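Local structure of lipocalin AI-4 (Rhodnius prolixus, 5H9N) at residues 43-47 against 58-62; 33-39 against 150-155. The protein binds the cysteinyl leukotriene C4 as a salivary lipocalin, probably sequestering this inflammatory mediator of the host while the insect feeds on blood. The protein carries 1 engineered substitution. All coordinates share one frame; numbering follows the deposited sequence.

Interaction 1 (43-47 against 58-62). With LTX ((5~{S},6~{R},7~{E},9~{E},11~{Z},14~{Z})-6-[(2~{R})-2-[[(4~{S})-4-azanyl-5-oxidanyl-5-oxidanylidene-pentanoyl]amino]-3-( 2-hydroxy-2-oxoethylamino)-3-oxidanylidene-propyl]sulfanyl-5-oxidanyl-icosa-7,9,11,14-tetraenoic acid), chain B.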
loop_
_atom_site.group_PDB
_atom_site.type_symbol
_atom_site.label_atom_id
_atom_site.label_comp_id
_atom_site.label_asym_id
_atom_site.label_seq_id
_atom_site.Cartn_x
_atom_site.Cartn_y
_atom_site.Cartn_z
ATOM N N VAL A 43 -10.499 10.496 -9.249
ATOM C CA VAL A 43 -10.312 9.403 -8.309
ATOM C C VAL A 43 -10.972 8.139 -8.862
ATOM O O VAL A 43 -11.906 8.186 -9.672
ATOM C CB VAL A 43 -10.847 9.738 -6.891
ATOM C CG1 VAL A 43 -10.071 10.917 -6.288
ATOM C CG2 VAL A 43 -12.348 10.004 -6.904
ATOM N N ARG A 44 -10.425 7.007 -8.432
ATOM C CA ARG A 44 -10.773 5.679 -8.925
ATOM C C ARG A 44 -10.945 4.737 -7.745
ATOM O O ARG A 44 -10.590 5.081 -6.608
ATOM C CB ARG A 44 -9.683 5.152 -9.860
ATOM C CG ARG A 44 -9.514 5.938 -11.162
ATOM C CD ARG A 44 -8.277 5.479 -11.933
ATOM N NE ARG A 44 -7.064 5.736 -11.157
ATOM C CZ ARG A 44 -6.325 4.802 -10.562
ATOM N NH1 ARG A 44 -6.637 3.520 -10.688
ATOM N NH2 ARG A 44 -5.254 5.154 -9.861
ATOM N N CYS A 45 -11.487 3.553 -8.013
ATOM C CA CYS A 45 -11.578 2.508 -7.005
ATOM C C CYS A 45 -10.742 1.310 -7.413
ATOM O O CYS A 45 -11.170 0.473 -8.224
ATOM C CB CYS A 45 -13.028 2.082 -6.777
ATOM S SG CYS A 45 -13.167 0.952 -5.395
ATOM N N GLU A 46 -9.550 1.231 -6.848
ATOM C CA GLU A 46 -8.660 0.103 -7.092
ATOM C C GLU A 46 -8.933 -1.026 -6.117
ATOM O O GLU A 46 -8.873 -0.831 -4.901
ATOM C CB GLU A 46 -7.197 0.541 -6.976
ATOM C CG GLU A 46 -6.763 1.515 -8.049
ATOM C CD GLU A 46 -5.271 1.817 -8.018
ATOM O OE1 GLU A 46 -4.614 1.594 -6.980
ATOM O OE2 GLU A 46 -4.773 2.285 -9.059
ATOM N N LYS A 47 -9.242 -2.194 -6.665
ATOM C CA LYS A 47 -9.412 -3.423 -5.899
ATOM C C LYS A 47 -8.154 -4.256 -6.046
ATOM O O LYS A 47 -7.828 -4.701 -7.150
ATOM C CB LYS A 47 -10.627 -4.216 -6.380
ATOM C CG LYS A 47 -10.851 -5.499 -5.582
ATOM C CD LYS A 47 -12.057 -6.286 -6.085
ATOM C CE LYS A 47 -11.794 -6.888 -7.459
ATOM N NZ LYS A 47 -12.867 -7.839 -7.864
ATOM N N PHE A 58 -4.245 -5.736 -9.584
ATOM C CA PHE A 58 -5.202 -4.661 -9.344
ATOM C C PHE A 58 -5.511 -3.952 -10.645
ATOM O O PHE A 58 -4.766 -4.053 -11.617
ATOM C CB PHE A 58 -4.704 -3.683 -8.256
ATOM C CG PHE A 58 -3.525 -2.831 -8.659
ATOM C CD1 PHE A 58 -2.228 -3.294 -8.493
ATOM C CD2 PHE A 58 -3.713 -1.547 -9.152
ATOM C CE1 PHE A 58 -1.142 -2.501 -8.846
ATOM C CE2 PHE A 58 -2.632 -0.752 -9.503
ATOM C CZ PHE A 58 -1.351 -1.229 -9.355
ATOM N N ASN A 59 -6.649 -3.260 -10.656
ATOM C CA ASN A 59 -7.077 -2.484 -11.816
ATOM C C ASN A 59 -6.437 -1.100 -11.758
ATOM O O ASN A 59 -6.956 -0.198 -11.094
ATOM C CB ASN A 59 -8.613 -2.390 -11.887
ATOM C CG ASN A 59 -9.236 -1.875 -10.599
ATOM O OD1 ASN A 59 -8.929 -2.349 -9.511
ATOM N ND2 ASN A 59 -10.113 -0.893 -10.724
ATOM N N GLY A 60 -5.298 -0.929 -12.417
ATOM C CA GLY A 60 -4.553 0.325 -12.346
ATOM C C GLY A 60 -5.043 1.407 -13.293
ATOM O O GLY A 60 -5.994 1.188 -14.040
ATOM N N LYS A 61 -4.386 2.567 -13.267
ATOM C CA LYS A 61 -4.888 3.755 -13.972
ATOM C C LYS A 61 -5.128 3.533 -15.463
ATOM O O LYS A 61 -6.154 3.955 -16.002
ATOM C CB LYS A 61 -3.941 4.946 -13.789
ATOM C CG LYS A 61 -2.560 4.619 -13.257
ATOM C CD LYS A 61 -1.942 5.848 -12.606
ATOM C CE LYS A 61 -0.552 5.568 -12.062
ATOM N NZ LYS A 61 0.089 6.791 -11.507
ATOM N N ASN A 62 -4.188 2.890 -16.142
ATOM C CA ASN A 62 -4.463 2.487 -17.515
ATOM C C ASN A 62 -4.084 1.030 -17.723
ATOM O O ASN A 62 -3.037 0.700 -18.283
ATOM C CB ASN A 62 -3.761 3.407 -18.526
ATOM C CG ASN A 62 -2.261 3.477 -18.330
ATOM O OD1 ASN A 62 -1.768 3.499 -17.205
ATOM N ND2 ASN A 62 -1.526 3.518 -19.437
HETATM O O2 LTX B . 2.392 5.386 -3.874
HETATM C C1 LTX B . 1.688 6.313 -4.338
HETATM O O1 LTX B . 0.435 6.314 -4.263
HETATM C C2 LTX B . 2.380 7.483 -4.997
HETATM C C3 LTX B . 2.184 7.402 -6.507
HETATM C C4 LTX B . 2.435 5.981 -7.008
HETATM C C5 LTX B . 2.508 5.948 -8.528
HETATM O O3 LTX B . 1.209 6.163 -9.098
HETATM C C6 LTX B . 3.075 4.628 -9.041
HETATM C C7 LTX B . 2.166 3.459 -8.685
HETATM C C8 LTX B . 2.544 2.477 -7.848
HETATM C C9 LTX B . 1.632 1.360 -7.556
HETATM C C10 LTX B . 2.000 0.235 -6.926
HETATM C C11 LTX B . 1.021 -0.833 -6.694
HETATM C C12 LTX B . 1.228 -1.993 -6.058
HETATM C C13 LTX B . 2.545 -2.435 -5.444
HETATM C C14 LTX B . 2.775 -1.793 -4.090
HETATM C C15 LTX B . 2.162 -2.175 -2.976
HETATM C C16 LTX B . 1.170 -3.314 -2.948
HETATM C C17 LTX B . 0.068 -3.019 -1.934
HETATM C C18 LTX B . -0.808 -4.252 -1.752
HETATM C C19 LTX B . -2.088 -3.936 -0.994
HETATM C C20 LTX B . -2.921 -5.189 -0.797
HETATM O O32 LTX B . -1.555 1.604 -12.427
HETATM C C21 LTX B . -0.426 2.034 -12.126
HETATM O O31 LTX B . -0.182 2.644 -11.064
HETATM C CA3 LTX B . 0.700 1.807 -13.100
HETATM N N3 LTX B . 1.946 2.332 -12.562
HETATM C C22 LTX B . 3.036 2.533 -13.296
HETATM O O33 LTX B . 3.049 2.290 -14.490
HETATM C CA2 LTX B . 4.278 3.070 -12.642
HETATM C CB2 LTX B . 4.108 3.295 -11.140
HETATM S SG2 LTX B . 3.272 4.807 -10.796
HETATM N N2 LTX B . 4.729 4.268 -13.319
HETATM C CD1 LTX B . 5.988 4.416 -13.705
HETATM O OE1 LTX B . 6.914 3.776 -13.226
HETATM C CG1 LTX B . 6.193 5.455 -14.783
HETATM C CB1 LTX B . 7.664 5.807 -14.943
HETATM C CA1 LTX B . 7.795 7.165 -15.628
HETATM N N1 LTX B . 6.928 8.146 -14.944
HETATM C C23 LTX B . 7.391 7.074 -17.069
HETATM O O11 LTX B . 6.486 7.833 -17.482
HETATM O O12 LTX B . 7.979 6.249 -17.800
#
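F58 meets K47 and E46 at the splaying end of the hairpin made by strands 46-51 and 55-60, part of the lipocalin barrel around the leukotriene. Its CA-H points at the carbonyl of K47, with 3.4 Å between F58 CA and K47 O. With CG set between its backbone N and carbonyl carbon (chi1 69°), the ring lies beside the E46 carboxylate, the two planes 50° apart, while F58 CE1 comes 3.5 Å from C11 of the lipid chain. Y48 stacks on this ring and also hydrogen-bonds E46 OE1.

N59 turns its side-chain amide back onto the first strand and takes hold of two backbone groups. N59 OD1 accepts from K47 N at 2.9 Å in the carbonyl plane; N59 ND2 donates to C45 O at 3.0 Å, nearly straight at 170°. A single side chain thus ties the strands together where their backbones begin to separate.

At G60 the chain passes close to the ligand, G60 CA lying 3.3 Å from O32 of its glycyl carboxylate. The R44 guanidinium lays one face over K61 CA, and NH1 and NH2 both grip E46 OE2 end-on, holding the planar group in place. K61 then binds the leukotriene twice: its backbone N donates to O32, and its extended side chain carries NZ to within 2.7 Å of the hydroxyl oxygen O3.

Interaction 2 (33-39 against 150-155)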
loop_
_atom_site.group_PDB
_atom_site.type_symbol
_atom_site.label_atom_id
_atom_site.label_comp_id
_atom_site.label_asym_id
_atom_site.label_seq_id
_atom_site.Cartn_x
_atom_site.Cartn_y
_atom_site.Cartn_z
ATOM N N LEU A 33 -8.615 0.182 -2.126
ATOM C CA LEU A 33 -7.862 1.368 -1.769
ATOM C C LEU A 33 -8.844 2.537 -1.654
ATOM O O LEU A 33 -9.254 3.119 -2.664
ATOM C CB LEU A 33 -6.773 1.631 -2.818
ATOM C CG LEU A 33 -5.923 2.890 -2.634
ATOM C CD1 LEU A 33 -5.432 3.025 -1.207
ATOM C CD2 LEU A 33 -4.744 2.895 -3.616
ATOM N N THR A 34 -9.270 2.868 -0.446
ATOM C CA THR A 34 -10.353 3.837 -0.296
ATOM C C THR A 34 -9.889 5.272 -0.032
ATOM O O THR A 34 -10.618 6.203 -0.323
ATOM C CB THR A 34 -11.322 3.407 0.825
ATOM O OG1 THR A 34 -10.619 3.284 2.068
ATOM C CG2 THR A 34 -11.961 2.079 0.520
ATOM N N HIS A 35 -8.711 5.453 0.552
ATOM C CA HIS A 35 -8.203 6.773 0.911
ATOM C C HIS A 35 -6.698 6.809 0.760
ATOM O O HIS A 35 -6.046 5.767 0.890
ATOM C CB HIS A 35 -8.527 7.157 2.361
ATOM C CG HIS A 35 -9.984 7.194 2.688
ATOM N ND1 HIS A 35 -10.752 6.057 2.767
ATOM C CD2 HIS A 35 -10.799 8.228 3.002
ATOM C CE1 HIS A 35 -11.990 6.391 3.087
ATOM N NE2 HIS A 35 -12.045 7.701 3.228
ATOM N N SER A 36 -6.121 7.985 0.565
ATOM C CA SER A 36 -4.664 8.111 0.553
ATOM C C SER A 36 -4.281 9.544 0.923
ATOM O O SER A 36 -5.097 10.474 0.797
ATOM C CB SER A 36 -4.094 7.700 -0.807
ATOM O OG SER A 36 -4.615 8.507 -1.846
ATOM N N ARG A 37 -3.059 9.732 1.410
ATOM C CA ARG A 37 -2.582 11.055 1.795
ATOM C C ARG A 37 -2.567 11.977 0.585
ATOM O O ARG A 37 -3.068 13.089 0.647
ATOM C CB ARG A 37 -1.183 10.964 2.412
ATOM C CG ARG A 37 -0.663 12.320 2.882
ATOM C CD ARG A 37 0.828 12.298 3.169
ATOM N NE ARG A 37 1.595 12.048 1.949
ATOM C CZ ARG A 37 2.820 11.537 1.915
ATOM N NH1 ARG A 37 3.458 11.204 3.037
ATOM N NH2 ARG A 37 3.412 11.347 0.746
ATOM N N ASP A 38 -1.963 11.500 -0.500
ATOM C CA ASP A 38 -1.861 12.229 -1.761
ATOM C C ASP A 38 -2.750 11.514 -2.754
ATOM O O ASP A 38 -2.794 10.283 -2.764
ATOM C CB ASP A 38 -0.422 12.253 -2.286
ATOM C CG ASP A 38 0.581 12.779 -1.277
ATOM O OD1 ASP A 38 0.178 13.484 -0.335
ATOM O OD2 ASP A 38 1.788 12.497 -1.452
ATOM N N SER A 39 -3.449 12.256 -3.604
ATOM C CA SER A 39 -4.309 11.639 -4.602
ATOM C C SER A 39 -4.276 12.417 -5.907
ATOM O O SER A 39 -3.867 13.570 -5.949
ATOM C CB SER A 39 -5.741 11.534 -4.086
ATOM O OG SER A 39 -6.248 12.800 -3.735
ATOM N N LEU A 150 -6.943 12.365 5.319
ATOM C CA LEU A 150 -6.769 11.497 4.159
ATOM C C LEU A 150 -7.795 11.827 3.084
ATOM O O LEU A 150 -8.955 12.128 3.376
ATOM C CB LEU A 150 -6.876 10.022 4.541
ATOM C CG LEU A 150 -5.777 9.492 5.464
ATOM C CD1 LEU A 150 -6.051 8.034 5.818
ATOM C CD2 LEU A 150 -4.395 9.641 4.857
ATOM N N ASN A 151 -7.358 11.793 1.835
ATOM C CA ASN A 151 -8.236 12.041 0.706
ATOM C C ASN A 151 -9.041 10.811 0.365
ATOM O O ASN A 151 -8.475 9.735 0.175
ATOM C CB ASN A 151 -7.430 12.448 -0.515
ATOM C CG ASN A 151 -6.717 13.762 -0.329
ATOM O OD1 ASN A 151 -6.771 14.381 0.745
ATOM N ND2 ASN A 151 -6.051 14.214 -1.383
ATOM N N LYS A 152 -10.353 10.960 0.262
ATOM C CA LYS A 152 -11.202 9.854 -0.153
ATOM C C LYS A 152 -11.099 9.664 -1.664
ATOM O O LYS A 152 -11.131 10.630 -2.427
ATOM C CB LYS A 152 -12.648 10.089 0.261
ATOM C CG LYS A 152 -13.519 8.871 0.014
ATOM C CD LYS A 152 -14.947 9.097 0.460
ATOM C CE LYS A 152 -15.716 7.778 0.427
ATOM N NZ LYS A 152 -17.130 7.942 0.865
ATOM N N LEU A 153 -10.994 8.419 -2.097
ATOM C CA LEU A 153 -10.838 8.109 -3.509
ATOM C C LEU A 153 -12.209 7.761 -4.107
ATOM O O LEU A 153 -13.216 8.367 -3.718
ATOM C CB LEU A 153 -9.784 7.012 -3.692
ATOM C CG LEU A 153 -8.450 7.398 -3.026
ATOM C CD1 LEU A 153 -7.431 6.269 -3.149
ATOM C CD2 LEU A 153 -7.890 8.709 -3.556
ATOM N N GLY A 154 -12.243 6.841 -5.065
ATOM C CA GLY A 154 -13.454 6.645 -5.851
ATOM C C GLY A 154 -14.275 5.420 -5.496
ATOM O O GLY A 154 -15.160 5.039 -6.265
ATOM N N CYS A 155 -13.979 4.770 -4.377
ATOM C CA CYS A 155 -14.809 3.668 -3.891
ATOM C C CYS A 155 -15.962 4.183 -3.035
ATOM O O CYS A 155 -15.822 5.212 -2.353
ATOM C CB CYS A 155 -13.975 2.701 -3.044
ATOM S SG CYS A 155 -12.478 2.044 -3.799
HETATM O O HOH W 1 -12.899 5.608 -1.820
#
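T34 O takes two donors: L153 N, at 2.9 Å, and a water 2.8 Å away that in turn accepts from C155 N. The water thereby spans the gap between T34 and the C-terminal turn. Above this carbonyl sits L153, whose branches part: L153 CD1 packs 3.7 Å from L33 CG, and L153 CD2 meets S39 CB at 3.6 Å and also approaches S36 OG.

The two segments pair antiparallel, the short strand 151-152 adding a further partner to strand 30-36 of the lipocalin barrel, which also pairs with 46-51 and 120-127. S36 and N151 make the hydrogen-bonded pair, N151 N donating to S36 O at 2.8 Å and S36 N to N151 O at 3.0 Å. H35 and K152 follow as the non-hydrogen-bonded pair; here H35 CD2 lies 3.6 Å from K152 CA, and the aliphatic CG of K152 runs past NE2. Toward strand 120-127 there is a classic beta bulge, with T34 and H35 set together opposite the single residue L125. H35 ND1 shares a hydrogen bond with T34 OG1, which is also hydrogen-bonded to N127 ND2. At the end of the strand, S36 OG, turned between its own backbone N and carbonyl carbon (chi1 60°), donates to D38 O, while L150 CD2 rests against the backbone of R37.

In the fold
Interaction 2 joins strand 30-36 to a partner from the far end of the chain, and interaction 1 lies nested within the long loop this closes. Strands 30-36 and 46-51 are sheet neighbours, with L33 and E46 paired through their backbones. The two contacts also touch: the C45-C155 disulfide fastens the C-terminal segment to the residues leading into strand 46-51, R44 O probably accepts from G154 N, and V43 packs on L153. Interaction 2 is the more buried, with five of twelve touching residues buried against two of eight; backbone hydrogen bonds and leucine packing prevail there. In interaction 1 a side-chain amide bridges the strands beside a salt bridge, while F58, G60 and K61 reach the ligand.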